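Local coordinates for 3-Hydroxyacyl-CoA dehydrogenase (Ralstonia eutropha H16, PDB 4PZC), which probably interconverts (S)-3-hydroxybutyryl-CoA and acetoacetyl-CoA, using the NAD(+)/NADH pair as hydride carrier, as a member of the 3-hydroxyacyl-CoA dehydrogenase family, at residues A62-A65 and S66-R70; I197-A200 and F201-L204; P211-I214 and D215-M218; A259-M262 and R263-A267. All coordinates share one frame; numbering follows the deposited sequence.

Interaction 1 (A62-A65 and S66-R70); sequences ADKA and SALAR
Ala69 and Ala65 are joined by the straightest of the backbone bonds between 62-65 and 66-70: the amide N of Ala69 meets Ala65 O at 3.0 Å with an N-H...O angle of 170°. One residue earlier the same spacing repeats, Leu68 N giving its hydrogen to Lys64 O at 3.1 Å, and before that Ala67 N reaches Asp63 O at 3.0 Å. On the side chains the polar ends face outside partners: Lys64 NZ makes a salt bridge to Asp51 on helix 36-54, and Asp63 OD2 is hydrogen-bonded to Thr60 OG1 just upstream.

The packing is carried by Lys64 and Leu68, one turn apart, whose side chains run at a slant to one another. Lys64 leaves the backbone with CG opposite its own N (chi1 177°) and stays extended to the amine, which lays its methylenes past the leucine: CG is 3.9 Å and CE 4.0 Å from Leu68 CD1. Leu68 CD1 also sits 3.7 Å from Ala65 CA, so one branch of Leu68 touches both the lysine chain and the backbone of the preceding turn. The lysine side chain also packs on Leu50 and Ile54 of helix 36-54.

Lys64 therefore works in two ways. Its aliphatic stem extends the apolar contact between helices 61-70 and 36-54, while its ammonium group finds a carboxylate on the neighbouring helix, so that the helical pair is joined by charge as well as by hydrophobic packing on a largely exposed flank of the NAD-binding domain.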
# COMPACT_ATOMS: atom_id res chain seq x y z
N ALA A 62 32.99 13.45 16.62
CA ALA A 62 32.78 14.27 17.82
C ALA A 62 31.32 14.26 18.26
O ALA A 62 31.02 14.17 19.46
CB ALA A 62 33.26 15.69 17.56
N ASP A 63 30.40 14.37 17.30
CA ASP A 63 28.98 14.28 17.60
C ASP A 63 28.67 12.89 18.16
O ASP A 63 27.78 12.75 19.00
CB ASP A 63 28.13 14.58 16.36
CG ASP A 63 28.25 16.02 15.91
OD1 ASP A 63 28.12 16.95 16.75
OD2 ASP A 63 28.45 16.24 14.69
N LYS A 64 29.42 11.88 17.70
CA LYS A 64 29.34 10.52 18.26
C LYS A 64 29.68 10.53 19.76
O LYS A 64 28.79 10.66 20.59
CB LYS A 64 30.24 9.55 17.47
CG LYS A 64 30.27 8.12 18.01
CD LYS A 64 31.29 7.25 17.29
CE LYS A 64 31.65 6.02 18.12
NZ LYS A 64 32.79 5.26 17.55
N ALA A 65 30.96 10.44 20.11
CA ALA A 65 31.42 10.65 21.48
C ALA A 65 30.46 11.51 22.31
O ALA A 65 30.16 11.17 23.46
CB ALA A 65 32.81 11.28 21.47
N SER A 66 30.01 12.63 21.72
CA SER A 66 29.12 13.59 22.40
C SER A 66 27.84 12.91 22.86
O SER A 66 27.45 13.00 24.03
CB SER A 66 28.78 14.78 21.48
OG SER A 66 27.89 15.68 22.10
N ALA A 67 27.21 12.23 21.92
CA ALA A 67 26.00 11.46 22.19
C ALA A 67 26.25 10.40 23.25
O ALA A 67 25.67 10.45 24.33
CB ALA A 67 25.48 10.82 20.91
N LEU A 68 27.14 9.45 22.95
CA LEU A 68 27.47 8.35 23.87
C LEU A 68 27.52 8.86 25.31
O LEU A 68 26.85 8.33 26.19
CB LEU A 68 28.82 7.76 23.52
CG LEU A 68 29.01 7.15 22.13
CD1 LEU A 68 30.50 7.07 21.77
CD2 LEU A 68 28.33 5.80 22.04
N ALA A 69 28.30 9.92 25.52
CA ALA A 69 28.40 10.57 26.82
C ALA A 69 27.00 10.86 27.37
O ALA A 69 26.67 10.48 28.50
CB ALA A 69 29.20 11.85 26.70
N ARG A 70 26.19 11.51 26.54
CA ARG A 70 24.80 11.84 26.87
C ARG A 70 23.95 10.65 27.39
O ARG A 70 22.83 10.86 27.89
CB ARG A 70 24.12 12.47 25.64
CG ARG A 70 23.16 13.60 25.96
CD ARG A 70 23.88 14.92 26.21
NE ARG A 70 24.39 15.53 24.97
CZ ARG A 70 25.13 16.63 24.93
NH1 ARG A 70 25.46 17.26 26.06
NH2 ARG A 70 25.54 17.10 23.76

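Interaction 2 (I197-A200 and F201-L204); sequences INEA and FCVL
Glu199, whose O accepts Val203 N at 2.9 Å, sends its side chain off the helix to end in a carboxylate bound by three groups of the second subunit. OE2 is shared between Arg191 NE and Tyr256 OH of that subunit, the first a salt bridge and the second a hydrogen bond, and OE1 makes a further salt bridge to Lys255 NZ of the same subunit. Three groups thus fix both oxygens, and the two cationic partners probably favour the ionised acid.

Along the helix the backbone bonds are regular. Leu204 N approaches Ala200 O at 2.9 Å with an N-H...O angle of 177°, and Cys202 N meets Asn198 O at 2.9 Å. Phe201 N binds Ile197 O at 3.2 Å. Ile197 O also lies at the edge of the Phe201 ring, in its plane, 3.6 Å from Phe201 CD1.

The Ile197 and Phe201 side chains run alongside each other in one direction. CG of the phenylalanine stands beside its own backbone N (chi1 -84°), which carries the ring back along the helix to the isoleucine, where Phe201 CE1 is 4.1 Å from Ile197 CG2. Both residues pack on helices 228-235 and 237-251, and the ring also touches Met262 and Met265 of helix 260-268.

The helix therefore has two chemically different flanks. Its apolar one, built round the phenylalanine, joins the helices of its own C-terminal domain, whereas Glu199 places a buried acid against basic and hydroxyl groups of the partner chain, an electrostatic tie across the dimer interface.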
# COMPACT_ATOMS: atom_id res chain seq x y z
N ILE A 197 -2.41 -6.69 3.52
CA ILE A 197 -1.55 -7.85 3.42
C ILE A 197 -2.39 -9.13 3.48
O ILE A 197 -2.28 -10.01 2.62
CB ILE A 197 -0.53 -7.94 4.56
CG1 ILE A 197 0.29 -6.64 4.73
CG2 ILE A 197 0.37 -9.14 4.33
CD1 ILE A 197 1.08 -6.26 3.49
N ASN A 198 -3.23 -9.22 4.49
CA ASN A 198 -4.24 -10.27 4.52
C ASN A 198 -5.01 -10.50 3.21
O ASN A 198 -5.21 -11.66 2.77
CB ASN A 198 -5.28 -9.95 5.57
CG ASN A 198 -5.85 -11.19 6.15
OD1 ASN A 198 -7.06 -11.33 6.30
ND2 ASN A 198 -4.95 -12.13 6.50
N GLU A 199 -5.49 -9.41 2.58
CA GLU A 199 -6.24 -9.59 1.34
C GLU A 199 -5.39 -10.29 0.32
O GLU A 199 -5.89 -11.12 -0.41
CB GLU A 199 -6.76 -8.28 0.76
CG GLU A 199 -7.98 -8.48 -0.14
CD GLU A 199 -9.21 -8.98 0.62
OE1 GLU A 199 -9.24 -8.85 1.86
OE2 GLU A 199 -10.15 -9.50 -0.02
N ALA A 200 -4.10 -9.95 0.28
CA ALA A 200 -3.17 -10.62 -0.61
C ALA A 200 -3.20 -12.11 -0.35
O ALA A 200 -3.33 -12.89 -1.29
CB ALA A 200 -1.76 -10.11 -0.44
N PHE A 201 -3.11 -12.53 0.91
CA PHE A 201 -3.11 -13.97 1.19
C PHE A 201 -4.41 -14.58 0.68
O PHE A 201 -4.39 -15.69 0.11
CB PHE A 201 -2.86 -14.30 2.67
CG PHE A 201 -1.41 -14.32 3.01
CD1 PHE A 201 -0.69 -13.14 3.15
CD2 PHE A 201 -0.74 -15.52 3.14
CE1 PHE A 201 0.67 -13.15 3.45
CE2 PHE A 201 0.62 -15.55 3.42
CZ PHE A 201 1.32 -14.37 3.59
N CYS A 202 -5.52 -13.86 0.83
CA CYS A 202 -6.79 -14.36 0.30
C CYS A 202 -6.74 -14.61 -1.20
O CYS A 202 -7.14 -15.67 -1.68
CB CYS A 202 -7.93 -13.41 0.63
SG CYS A 202 -8.12 -13.13 2.40
N VAL A 203 -6.24 -13.62 -1.93
CA VAL A 203 -6.14 -13.70 -3.38
C VAL A 203 -5.30 -14.92 -3.73
O VAL A 203 -5.72 -15.74 -4.53
CB VAL A 203 -5.51 -12.42 -3.98
CG1 VAL A 203 -5.03 -12.66 -5.39
CG2 VAL A 203 -6.50 -11.27 -3.97
N LEU A 204 -4.14 -15.03 -3.10
CA LEU A 204 -3.24 -16.16 -3.33
C LEU A 204 -3.96 -17.43 -2.92
O LEU A 204 -4.00 -18.41 -3.66
CB LEU A 204 -1.97 -16.00 -2.49
CG LEU A 204 -1.06 -17.23 -2.47
CD1 LEU A 204 -0.56 -17.49 -3.87
CD2 LEU A 204 0.12 -17.03 -1.54

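Interaction 3 (P211-I214 and D215-M218); sequences PEEI and DEGM
Asp215 N meets Pro211 O at 2.8 Å, and the next two i to i+4 bonds follow: Glu216 N to Glu212 O at 2.8 Å and Gly217 N to Glu213 O at 2.9 Å. Met218 N reaches Ile214 O only weakly. Side chains add contacts with the carbonyls: Glu216 CG lies 3.4 Å from Glu212 O, since chi1 (-77°) puts CG beside the backbone N, over that oxygen, and the chain runs on extended from there.

Farther out, Asp215 carries the main polar load. Its OD1 accepts Leu229 N, while OD2 takes Ala230 N and the hydroxyl of Tyr280, so both oxygens of this buried carboxylate are satisfied, two of the donors being amides in the first turn of helix 228-235. Glu213 OE2 instead crosses the dimer to Thr180 N of the second subunit. Upstream, Ser210 OG accepts Glu213 N and so helps to position the opening turn, while Ile214 packs on helix 189-205.

These bonds belong to the start of helix 211-222 in the C-terminal domain, an alpha-helix opened by a proline, joined through Asp215 to the start of helix 228-235 and through Glu213 to the second subunit of the dimer.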
# COMPACT_ATOMS: atom_id res chain seq x y z
N PRO A 211 1.99 -15.80 -6.43
CA PRO A 211 2.53 -14.85 -5.50
C PRO A 211 3.39 -13.79 -6.21
O PRO A 211 3.09 -12.59 -6.13
CB PRO A 211 3.36 -15.71 -4.54
CG PRO A 211 3.33 -17.10 -5.03
CD PRO A 211 2.29 -17.20 -6.08
N GLU A 212 4.43 -14.23 -6.92
CA GLU A 212 5.35 -13.29 -7.58
C GLU A 212 4.54 -12.29 -8.36
O GLU A 212 4.74 -11.09 -8.26
CB GLU A 212 6.31 -13.99 -8.54
CG GLU A 212 7.24 -15.02 -7.90
CD GLU A 212 6.58 -16.36 -7.60
OE1 GLU A 212 5.47 -16.64 -8.13
OE2 GLU A 212 7.18 -17.13 -6.81
N GLU A 213 3.59 -12.79 -9.13
CA GLU A 213 2.72 -11.94 -9.93
C GLU A 213 1.87 -11.01 -9.05
O GLU A 213 1.64 -9.86 -9.40
CB GLU A 213 1.80 -12.79 -10.82
CG GLU A 213 2.45 -13.42 -12.07
CD GLU A 213 1.42 -14.07 -12.98
OE1 GLU A 213 0.52 -14.78 -12.46
OE2 GLU A 213 1.48 -13.84 -14.21
N ILE A 214 1.39 -11.53 -7.93
CA ILE A 214 0.62 -10.71 -7.01
C ILE A 214 1.48 -9.52 -6.54
O ILE A 214 1.00 -8.36 -6.48
CB ILE A 214 0.13 -11.55 -5.82
CG1 ILE A 214 -0.99 -12.50 -6.23
CG2 ILE A 214 -0.38 -10.66 -4.70
CD1 ILE A 214 -1.38 -13.52 -5.16
N ASP A 215 2.74 -9.81 -6.19
CA ASP A 215 3.68 -8.78 -5.73
C ASP A 215 4.00 -7.80 -6.87
O ASP A 215 4.03 -6.58 -6.67
CB ASP A 215 4.95 -9.40 -5.16
CG ASP A 215 4.79 -9.94 -3.70
OD1 ASP A 215 3.70 -9.84 -3.07
OD2 ASP A 215 5.79 -10.46 -3.16
N GLU A 216 4.18 -8.34 -8.07
CA GLU A 216 4.46 -7.52 -9.23
C GLU A 216 3.34 -6.51 -9.40
O GLU A 216 3.58 -5.29 -9.47
CB GLU A 216 4.60 -8.36 -10.53
CG GLU A 216 5.91 -9.14 -10.77
CD GLU A 216 5.91 -10.00 -12.07
OE1 GLU A 216 5.75 -9.46 -13.21
OE2 GLU A 216 6.10 -11.24 -11.97
N GLY A 217 2.12 -7.03 -9.47
CA GLY A 217 0.93 -6.23 -9.66
C GLY A 217 0.89 -4.99 -8.78
O GLY A 217 0.44 -3.91 -9.22
N MET A 218 1.36 -5.13 -7.53
CA MET A 218 1.20 -4.08 -6.56
C MET A 218 2.38 -3.13 -6.56
O MET A 218 2.21 -1.93 -6.28
CB MET A 218 0.97 -4.67 -5.17
CG MET A 218 -0.26 -5.57 -5.06
SD MET A 218 -1.85 -4.74 -4.86
CE MET A 218 -1.64 -3.14 -5.58

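Interaction 4 (A259-M262 and R263-A267); sequences AMLM and REMVA
The guanidinium group of Arg263 has the terminal methyl of Met260, CE, at its edge, close to the group's plane. The two side chains run alongside one another in the same direction, Met260 bending at its last two torsions to bring the methyl there; the fine spacing between them is doubtful in the model. The polar end of the arginine has a long, weak ion pair between NH1 and Glu245 OE1, and its side chain touches Pro258.

An apolar pair one turn apart is formed by Leu261 and Met265. Leu261 CG is 3.8 Å from Met265 CE, the methionine staying extended so that its methyl lies against the branch point of the leucine, with Leu261 CD1 3.9 Å from Met265 CE. Beneath these side chains the backbone is held by Met265 N to Leu261 O (2.9 Å, 170°) and Glu264 N to Met260 O (2.8 Å), while Ala259, at the N-cap position, accepts Arg263 N on its O at 3.0 Å.

This is the beginning of helix 260-268 in the helical C-terminal domain of the 3-hydroxyacyl-CoA dehydrogenase fold. Met262 packs it against helices 189-205 and 237-251, and Met265 and Val266 add contacts with Leu237 of the latter.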
# COMPACT_ATOMS: atom_id res chain seq x y z
N ALA A 259 -6.66 -14.61 6.83
CA ALA A 259 -6.61 -15.41 5.59
C ALA A 259 -6.19 -16.83 5.92
O ALA A 259 -5.18 -17.03 6.60
CB ALA A 259 -5.63 -14.80 4.58
N MET A 260 -6.98 -17.81 5.47
CA MET A 260 -6.76 -19.20 5.83
C MET A 260 -5.36 -19.70 5.43
O MET A 260 -4.72 -20.41 6.20
CB MET A 260 -7.80 -20.10 5.19
CG MET A 260 -9.20 -19.98 5.77
SD MET A 260 -9.31 -20.42 7.51
CE MET A 260 -9.26 -18.78 8.22
N LEU A 261 -4.90 -19.33 4.24
CA LEU A 261 -3.55 -19.69 3.81
C LEU A 261 -2.56 -19.10 4.79
O LEU A 261 -1.60 -19.75 5.17
CB LEU A 261 -3.27 -19.22 2.39
CG LEU A 261 -1.97 -19.69 1.69
CD1 LEU A 261 -1.75 -21.21 1.67
CD2 LEU A 261 -1.93 -19.17 0.26
N MET A 262 -2.80 -17.89 5.26
CA MET A 262 -1.92 -17.34 6.29
C MET A 262 -1.95 -18.21 7.55
O MET A 262 -0.91 -18.39 8.17
CB MET A 262 -2.27 -15.88 6.63
CG MET A 262 -1.31 -15.25 7.65
SD MET A 262 -1.84 -13.61 8.25
CE MET A 262 -1.64 -12.65 6.74
N ARG A 263 -3.11 -18.74 7.92
CA ARG A 263 -3.18 -19.68 9.05
C ARG A 263 -2.41 -20.97 8.81
O ARG A 263 -1.82 -21.53 9.72
CB ARG A 263 -4.59 -20.08 9.34
CG ARG A 263 -5.45 -19.03 9.99
CD ARG A 263 -6.61 -19.75 10.66
NE ARG A 263 -7.74 -18.89 10.93
CZ ARG A 263 -7.84 -18.09 11.98
NH1 ARG A 263 -6.85 -18.01 12.87
NH2 ARG A 263 -8.95 -17.36 12.15
N GLU A 264 -2.49 -21.47 7.59
CA GLU A 264 -1.87 -22.71 7.25
C GLU A 264 -0.34 -22.58 7.25
O GLU A 264 0.39 -23.43 7.77
CB GLU A 264 -2.40 -23.18 5.90
CG GLU A 264 -3.76 -23.83 6.03
CD GLU A 264 -3.69 -25.19 6.70
OE1 GLU A 264 -3.03 -26.09 6.14
OE2 GLU A 264 -4.29 -25.33 7.79
N MET A 265 0.14 -21.50 6.66
CA MET A 265 1.56 -21.28 6.64
C MET A 265 2.09 -21.16 8.06
O MET A 265 3.12 -21.76 8.42
CB MET A 265 1.87 -20.06 5.81
CG MET A 265 1.42 -20.25 4.36
SD MET A 265 2.25 -19.03 3.35
CE MET A 265 1.82 -19.59 1.70
N VAL A 266 1.38 -20.42 8.90
CA VAL A 266 1.80 -20.28 10.29
C VAL A 266 1.77 -21.60 11.07
O VAL A 266 2.78 -21.99 11.64
CB VAL A 266 1.02 -19.19 11.01
CG1 VAL A 266 1.08 -19.40 12.53
CG2 VAL A 266 1.57 -17.83 10.58
N ALA A 267 0.65 -22.32 11.05
CA ALA A 267 0.60 -23.66 11.65
C ALA A 267 1.72 -24.57 11.18
O ALA A 267 2.14 -25.45 11.95
CB ALA A 267 -0.74 -24.34 11.39

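In the fold
Interaction 1 stands apart, on the NAD-binding domain, with its centre 45 to 47 Å from those of the other three, which share the C-terminal domain. Interaction 2 is the hub there, its centre about 11 Å from those of interactions 3 and 4. Leu204 meets both neighbours, with CD1 3.6 Å from Pro211 CD and CG 3.5 Å from Leu261 CD2. Interactions 3 and 4 do not touch, their nearest atoms about 7 Å apart. Interactions 2 and 3 both face the second subunit. Towards the ligands, the side chains of Leu68 and Ser49, a predicted CoA-binding residue, are about 9 Å apart, and those of Val266 and Lys274, predicted to bind NAD(+), about 8 Å.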